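Local coordinates for KLLA0F20702p (Kluyveromyces lactis, PDB 5Y5A), which is the Est1 protein of a budding yeast and probably helps recruit telomerase to telomeres through its interaction with Cdc13, at residues Q257-S262 with L365-G370; K17-V22 with Q39-K44; G551-T556 with V562-K567. One frame throughout, in Å; residues are numbered along the deposited sequence.

How the interactions relate
This chain is the N-terminal part of a longer protein, and its three contacts follow one another along a largely helical fold: interaction 2 closes before interaction 1 opens, and interaction 1 before interaction 3. Interaction 1 lies about 7 Å from the centre of the chain and joins two helices of the Est1 DNA/RNA-binding family region. Interactions 2 and 3 lie on opposite sides of the chain's centre, their own centres about 74 Å apart. Nearest atoms are about 25 Å apart between interactions 1 and 2 and about 19 Å between 1 and 3. The three are a buried core contact, an N-terminal helix pair and a C-terminal hairpin; none touches another.

Interaction 1: Q257-S262 with L365-G370; sequences QFVRSS and LILLIG
Val-259 on helix 251-263 meets Leu-367 and Gly-370 on helix 339-379, and its two methyl groups divide the work. CG2 touches Leu-367 CD1 at 3.6 Å, the two side chains crossing at about a right angle. CG1, set anti to the backbone N (chi1 166°), instead lies against the backbone of Gly-370, 3.8 Å from its CA. Without a side chain at Gly-370 the valine can come this near, and the CA atoms of Val-259 and Gly-370 are 6.3 Å apart. Packing is looser beside this spot: Arg-260 comes no nearer to Ile-366 than 4.5 Å, CD to CG2. This flank is buried as well, since Leu-488 and Phe-491 touch both side chains and the guanidinium NH1 of Arg-260 hydrogen-bonds to Met-487 O. No hydrogen bond links the segments, whose axes cross at 46° with a closest approach of 9.5 Å. The contact is thus apolar helix packing inside the all-helical Est1 DNA/RNA-binding region, a family of the TPR clan. Helix 235-247 lies against Gln-257, Phe-258, Arg-260 and Ser-261, while helices 385-410 and 421-433 pack on Leu-365, Leu-368 and Ile-369 of the longer helix.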
# COMPACT_ATOMS: atom_id res chain seq x y z
N GLN A 257 -2.03 2.87 -3.95
CA GLN A 257 -1.77 1.44 -4.07
C GLN A 257 -0.65 1.16 -5.07
O GLN A 257 0.18 0.28 -4.87
CB GLN A 257 -3.05 0.70 -4.47
CG GLN A 257 -4.13 0.72 -3.39
CD GLN A 257 -3.81 -0.19 -2.21
OE1 GLN A 257 -3.19 -1.25 -2.37
NE2 GLN A 257 -4.23 0.22 -1.03
N PHE A 258 -0.63 1.93 -6.16
CA PHE A 258 0.46 1.80 -7.13
C PHE A 258 1.81 2.15 -6.51
O PHE A 258 2.82 1.52 -6.81
CB PHE A 258 0.21 2.68 -8.37
CG PHE A 258 -0.98 2.26 -9.20
CD1 PHE A 258 -1.46 0.95 -9.13
CD2 PHE A 258 -1.62 3.16 -10.04
CE1 PHE A 258 -2.56 0.55 -9.89
CE2 PHE A 258 -2.72 2.76 -10.81
CZ PHE A 258 -3.19 1.46 -10.73
N VAL A 259 1.82 3.16 -5.64
CA VAL A 259 3.05 3.57 -4.98
C VAL A 259 3.50 2.50 -4.00
O VAL A 259 4.67 2.15 -3.95
CB VAL A 259 2.88 4.91 -4.24
CG1 VAL A 259 4.04 5.16 -3.29
CG2 VAL A 259 2.77 6.05 -5.25
N ARG A 260 2.55 1.95 -3.24
CA ARG A 260 2.86 0.85 -2.32
C ARG A 260 3.43 -0.36 -3.06
O ARG A 260 4.24 -1.12 -2.52
CB ARG A 260 1.62 0.44 -1.52
CG ARG A 260 1.08 1.49 -0.54
CD ARG A 260 2.07 1.82 0.58
NE ARG A 260 2.56 0.63 1.25
CZ ARG A 260 2.00 0.07 2.32
NH1 ARG A 260 0.90 0.61 2.85
NH2 ARG A 260 2.53 -1.01 2.88
N SER A 261 3.00 -0.55 -4.31
CA SER A 261 3.37 -1.74 -5.06
C SER A 261 4.76 -1.58 -5.64
O SER A 261 5.42 -2.57 -5.96
CB SER A 261 2.36 -2.00 -6.19
OG SER A 261 2.68 -1.22 -7.33
N SER A 262 5.20 -0.34 -5.77
CA SER A 262 6.50 -0.03 -6.35
C SER A 262 7.58 0.02 -5.29
O SER A 262 8.75 -0.07 -5.61
CB SER A 262 6.47 1.31 -7.08
OG SER A 262 5.43 1.36 -8.03
N LEU A 365 -0.59 11.53 3.11
CA LEU A 365 0.75 11.65 3.69
C LEU A 365 1.67 10.53 3.20
O LEU A 365 2.77 10.79 2.72
CB LEU A 365 0.67 11.64 5.22
CG LEU A 365 2.01 11.53 5.94
CD1 LEU A 365 2.81 12.82 5.83
CD2 LEU A 365 1.81 11.14 7.41
N ILE A 366 1.21 9.29 3.31
CA ILE A 366 2.03 8.16 2.87
C ILE A 366 2.26 8.14 1.36
O ILE A 366 3.38 7.88 0.90
CB ILE A 366 1.39 6.84 3.29
CG1 ILE A 366 1.18 6.83 4.81
CG2 ILE A 366 2.26 5.66 2.87
CD1 ILE A 366 0.09 5.89 5.25
N LEU A 367 1.21 8.42 0.58
CA LEU A 367 1.35 8.56 -0.86
C LEU A 367 2.47 9.57 -1.20
O LEU A 367 3.34 9.29 -2.02
CB LEU A 367 0.04 9.02 -1.49
CG LEU A 367 0.06 9.53 -2.93
CD1 LEU A 367 0.37 8.39 -3.91
CD2 LEU A 367 -1.26 10.19 -3.28
N LEU A 368 2.42 10.72 -0.54
CA LEU A 368 3.36 11.81 -0.77
C LEU A 368 4.80 11.43 -0.41
O LEU A 368 5.73 11.68 -1.18
CB LEU A 368 2.93 13.04 0.03
CG LEU A 368 3.74 14.31 -0.20
CD1 LEU A 368 3.66 14.73 -1.66
CD2 LEU A 368 3.27 15.42 0.74
N ILE A 369 4.97 10.82 0.77
CA ILE A 369 6.29 10.33 1.18
C ILE A 369 6.82 9.33 0.16
O ILE A 369 7.95 9.44 -0.32
CB ILE A 369 6.24 9.67 2.58
CG1 ILE A 369 6.26 10.75 3.66
CG2 ILE A 369 7.42 8.71 2.79
CD1 ILE A 369 5.90 10.25 5.05
N GLY A 370 5.99 8.35 -0.19
CA GLY A 370 6.33 7.39 -1.21
C GLY A 370 6.65 8.04 -2.55
O GLY A 370 7.57 7.63 -3.23

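Interaction 2: K17-V22 with Q39-K44; sequences KQLQSV and QMIHSK
Leu-19 and Ile-41 supply the apolar part of this contact, meeting end on from helices 7-21 and 33-53. Ile-41 CD1 sits at the branch of the leucine, 3.8 Å from Leu-19 CG and 3.9 Å from Leu-19 CD1, with Leu-19 CD2 slightly farther off. Ile-41 gets there with CG1 anti to its carbonyl carbon (chi1 -65°) and an extended chi2 of 175°, which extends CD1 toward Leu-19. The backbones stay well apart, 9.4 Å between the CA atoms of Leu-19 and Ile-41, and the long side chains span the gap. Helices 7-21 and 33-53 pack here as a roughly antiparallel pair of consecutive helices, part of an all-helical bundle with helix 78-105, whose Val-89 touches both Leu-19 and Ile-41 and whose Ile-93 touches Leu-19. The mixed polar-apolar part belongs to Gln-18. Its extended chain runs alongside Ile-41, pointing the other way, and brings OE1 to 3.8 Å from Ile-41 CD1 and 4.0 Å from Ile-41 CG1. These are van der Waals contacts; no hydrogen bond crosses between 17-22 and 39-44. Gln-18 lies at the exposed margin, whereas Ile-41 is buried.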
# COMPACT_ATOMS: atom_id res chain seq x y z
N LYS A 17 -0.32 -22.88 -25.26
CA LYS A 17 -0.51 -23.13 -26.69
C LYS A 17 -1.71 -24.02 -26.96
O LYS A 17 -2.42 -23.83 -27.94
CB LYS A 17 0.76 -23.74 -27.29
CG LYS A 17 1.98 -22.85 -27.15
CD LYS A 17 3.17 -23.33 -27.98
CE LYS A 17 4.34 -22.36 -27.83
NZ LYS A 17 5.50 -22.71 -28.70
N GLN A 18 -1.93 -25.00 -26.09
CA GLN A 18 -3.11 -25.86 -26.18
C GLN A 18 -4.40 -25.05 -26.08
O GLN A 18 -5.32 -25.23 -26.88
CB GLN A 18 -3.08 -26.93 -25.09
CG GLN A 18 -2.15 -28.09 -25.38
CD GLN A 18 -2.23 -29.20 -24.35
OE1 GLN A 18 -2.77 -29.00 -23.26
NE2 GLN A 18 -1.70 -30.37 -24.68
N LEU A 19 -4.46 -24.15 -25.11
CA LEU A 19 -5.68 -23.39 -24.85
C LEU A 19 -5.93 -22.29 -25.88
O LEU A 19 -7.07 -21.90 -26.11
CB LEU A 19 -5.62 -22.78 -23.44
CG LEU A 19 -5.84 -23.79 -22.32
CD1 LEU A 19 -5.65 -23.15 -20.96
CD2 LEU A 19 -7.22 -24.42 -22.43
N GLN A 20 -4.86 -21.79 -26.49
CA GLN A 20 -4.98 -20.77 -27.53
C GLN A 20 -5.74 -21.33 -28.73
O GLN A 20 -6.57 -20.65 -29.32
CB GLN A 20 -3.61 -20.26 -27.96
CG GLN A 20 -2.90 -19.44 -26.89
CD GLN A 20 -1.47 -19.08 -27.28
OE1 GLN A 20 -0.91 -19.65 -28.22
NE2 GLN A 20 -0.88 -18.13 -26.56
N SER A 21 -5.44 -22.58 -29.06
CA SER A 21 -6.13 -23.27 -30.14
C SER A 21 -7.60 -23.45 -29.77
O SER A 21 -8.48 -23.49 -30.64
CB SER A 21 -5.47 -24.61 -30.43
OG SER A 21 -5.99 -25.19 -31.62
N VAL A 22 -7.87 -23.57 -28.47
CA VAL A 22 -9.23 -23.70 -27.97
C VAL A 22 -9.84 -22.34 -27.66
O VAL A 22 -10.40 -21.68 -28.53
CB VAL A 22 -9.27 -24.57 -26.70
CG1 VAL A 22 -10.70 -24.85 -26.30
CG2 VAL A 22 -8.51 -25.86 -26.92
N GLN A 39 -10.02 -28.86 -17.74
CA GLN A 39 -10.07 -29.88 -16.70
C GLN A 39 -8.83 -30.76 -16.70
O GLN A 39 -8.33 -31.14 -15.65
CB GLN A 39 -11.31 -30.74 -16.86
CG GLN A 39 -12.57 -30.11 -16.33
CD GLN A 39 -13.80 -30.92 -16.66
OE1 GLN A 39 -13.76 -31.77 -17.55
NE2 GLN A 39 -14.89 -30.67 -15.94
N MET A 40 -8.35 -31.09 -17.89
CA MET A 40 -7.16 -31.92 -18.02
C MET A 40 -5.93 -31.19 -17.50
O MET A 40 -5.12 -31.77 -16.78
CB MET A 40 -6.96 -32.34 -19.48
CG MET A 40 -8.05 -33.25 -20.01
SD MET A 40 -8.17 -34.79 -19.09
CE MET A 40 -6.62 -35.55 -19.51
N ILE A 41 -5.81 -29.92 -17.86
CA ILE A 41 -4.66 -29.12 -17.44
C ILE A 41 -4.70 -28.86 -15.94
O ILE A 41 -3.67 -28.94 -15.26
CB ILE A 41 -4.61 -27.78 -18.21
CG1 ILE A 41 -4.37 -28.05 -19.70
CG2 ILE A 41 -3.54 -26.85 -17.64
CD1 ILE A 41 -4.43 -26.83 -20.58
N HIS A 42 -5.89 -28.57 -15.41
CA HIS A 42 -6.07 -28.41 -13.97
C HIS A 42 -5.68 -29.68 -13.22
O HIS A 42 -5.10 -29.62 -12.14
CB HIS A 42 -7.52 -28.05 -13.65
CG HIS A 42 -7.81 -26.58 -13.70
ND1 HIS A 42 -8.96 -26.02 -13.18
CD2 HIS A 42 -7.09 -25.55 -14.21
CE1 HIS A 42 -8.94 -24.72 -13.37
NE2 HIS A 42 -7.82 -24.40 -13.99
N SER A 43 -6.00 -30.83 -13.81
CA SER A 43 -5.72 -32.11 -13.18
C SER A 43 -4.22 -32.36 -13.07
O SER A 43 -3.76 -32.92 -12.08
CB SER A 43 -6.37 -33.25 -13.97
OG SER A 43 -5.92 -34.50 -13.51
N LYS A 44 -3.47 -31.94 -14.08
CA LYS A 44 -2.02 -32.10 -14.07
C LYS A 44 -1.38 -31.15 -13.07
O LYS A 44 -0.45 -31.52 -12.36
CB LYS A 44 -1.44 -31.86 -15.46
CG LYS A 44 -1.76 -32.94 -16.46
CD LYS A 44 -0.98 -32.73 -17.75
CE LYS A 44 -1.21 -33.88 -18.72
NZ LYS A 44 -0.41 -33.72 -19.96

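Interaction 3: G551-T556 with V562-K567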
# COMPACT_ATOMS: atom_id res chain seq x y z
N GLY A 551 18.66 26.56 15.34
CA GLY A 551 18.82 27.28 16.60
C GLY A 551 17.92 26.87 17.75
O GLY A 551 17.90 27.54 18.79
N PHE A 552 17.18 25.78 17.60
CA PHE A 552 16.29 25.34 18.68
C PHE A 552 17.05 24.47 19.70
O PHE A 552 17.85 23.61 19.33
CB PHE A 552 15.09 24.58 18.10
CG PHE A 552 14.18 25.45 17.27
CD1 PHE A 552 13.24 26.27 17.87
CD2 PHE A 552 14.27 25.44 15.89
CE1 PHE A 552 12.42 27.07 17.11
CE2 PHE A 552 13.44 26.24 15.12
CZ PHE A 552 12.52 27.05 15.73
N LYS A 553 16.78 24.72 20.98
CA LYS A 553 17.51 24.09 22.08
C LYS A 553 16.59 23.91 23.27
O LYS A 553 15.61 24.64 23.42
CB LYS A 553 18.72 24.93 22.50
CG LYS A 553 19.78 25.16 21.42
CD LYS A 553 20.85 24.07 21.44
CE LYS A 553 21.90 24.30 20.36
NZ LYS A 553 21.30 24.23 18.99
N LEU A 554 16.91 22.95 24.13
CA LEU A 554 16.15 22.73 25.35
C LEU A 554 16.56 23.70 26.45
O LEU A 554 17.69 23.67 26.92
CB LEU A 554 16.33 21.29 25.84
CG LEU A 554 15.46 20.85 27.00
CD1 LEU A 554 13.99 20.90 26.62
CD2 LEU A 554 15.85 19.45 27.44
N ASP A 555 15.63 24.56 26.86
CA ASP A 555 15.80 25.40 28.04
C ASP A 555 15.66 24.51 29.25
O ASP A 555 14.58 24.00 29.52
CB ASP A 555 14.76 26.53 28.03
CG ASP A 555 14.89 27.48 29.20
OD1 ASP A 555 15.33 27.07 30.30
OD2 ASP A 555 14.52 28.66 29.02
N THR A 556 16.75 24.32 29.99
CA THR A 556 16.78 23.30 31.04
C THR A 556 16.10 23.74 32.33
O THR A 556 15.92 22.93 33.25
CB THR A 556 18.24 22.88 31.35
OG1 THR A 556 18.97 24.00 31.87
CG2 THR A 556 18.94 22.38 30.09
N VAL A 562 13.14 26.11 23.06
CA VAL A 562 13.05 27.52 22.72
C VAL A 562 13.98 27.79 21.53
O VAL A 562 14.86 26.99 21.22
CB VAL A 562 13.46 28.45 23.90
CG1 VAL A 562 12.52 28.31 25.10
CG2 VAL A 562 14.90 28.18 24.30
N HIS A 563 13.80 28.94 20.88
CA HIS A 563 14.71 29.33 19.82
C HIS A 563 15.85 30.18 20.38
O HIS A 563 15.63 31.07 21.18
CB HIS A 563 13.99 30.10 18.72
CG HIS A 563 14.87 30.40 17.55
ND1 HIS A 563 15.48 31.62 17.37
CD2 HIS A 563 15.27 29.62 16.52
CE1 HIS A 563 16.21 31.59 16.27
NE2 HIS A 563 16.10 30.38 15.74
N THR A 564 17.08 29.90 19.96
CA THR A 564 18.24 30.57 20.51
C THR A 564 19.14 31.17 19.43
O THR A 564 19.01 30.85 18.26
CB THR A 564 19.10 29.61 21.36
OG1 THR A 564 19.64 28.57 20.53
CG2 THR A 564 18.26 29.00 22.47
N ALA A 565 20.03 32.06 19.86
CA ALA A 565 21.14 32.53 19.04
C ALA A 565 22.28 32.87 19.98
O ALA A 565 22.07 33.03 21.19
CB ALA A 565 20.74 33.73 18.20
N VAL A 566 23.49 32.97 19.45
CA VAL A 566 24.66 33.18 20.29
C VAL A 566 24.85 34.66 20.64
O VAL A 566 25.63 34.99 21.53
CB VAL A 566 25.93 32.66 19.60
CG1 VAL A 566 25.78 31.18 19.29
CG2 VAL A 566 26.21 33.45 18.34
N LYS A 567 24.13 35.53 19.95
CA LYS A 567 24.21 36.97 20.21
C LYS A 567 22.83 37.60 20.38
O LYS A 567 22.11 37.80 19.40
CB LYS A 567 24.97 37.68 19.09
CG LYS A 567 26.41 38.01 19.42
CD LYS A 567 27.04 38.84 18.31
CE LYS A 567 28.38 39.41 18.72
NZ LYS A 567 29.40 38.35 18.97
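Phe-552 and His-563 face each other as a non-hydrogen-bonded pair in a two-stranded antiparallel beta hairpin, formed by strands 552-555 and 560-563 near the C-terminal end of the modelled chain. Their side chains emerge on the same face of the sheet and make an edge-to-face (T-shaped) aromatic pair, with the imidazole edge turned to the phenyl face and the ring planes at 71°. The phenylalanine can be followed outward. CB lies 3.9 Å from Val-562 O; CD1 passes the same carbonyl oxygen and His-563 CA; CE1 reaches His-563 CB at 3.8 Å; and CE1, CE2 and, at the tip, CZ all lie near His-563 CD2, 4.1 Å away in the case of CE2. That CD2 atom accordingly stands over the centre of the phenyl ring. The ring also touches Cys-450, Gln-451 and Val-454 of helix 447-462, so Phe-552 packs the hairpin against that helix.

The next pair, Lys-553 and Val-562, is hydrogen-bonded both ways. Lys-553 N donates to Val-562 O, and Val-562 N donates to Lys-553 O at 2.9 Å; both bonds are nearly straight, the second with an angle of 169° at the hydrogen. Lys-553 CG lies 3.5 Å from Thr-564 OG1, just past the end of the second strand, the two side chains crossing at about a right angle. Farther along the first strand, Asp-555 CB brushes both methyls of Val-562, while its OD1 accepts from the backbone N of Glu-557 and Lys-558 in the turn.

Just beyond the paired strands, Gly-551 O is held by two donors. It accepts from Thr-564 N and also, at 2.7 Å, from Thr-564 OG1, whose chi1 of 65° swings it back over the backbone; the two donors approach from opposite faces of the carbonyl plane.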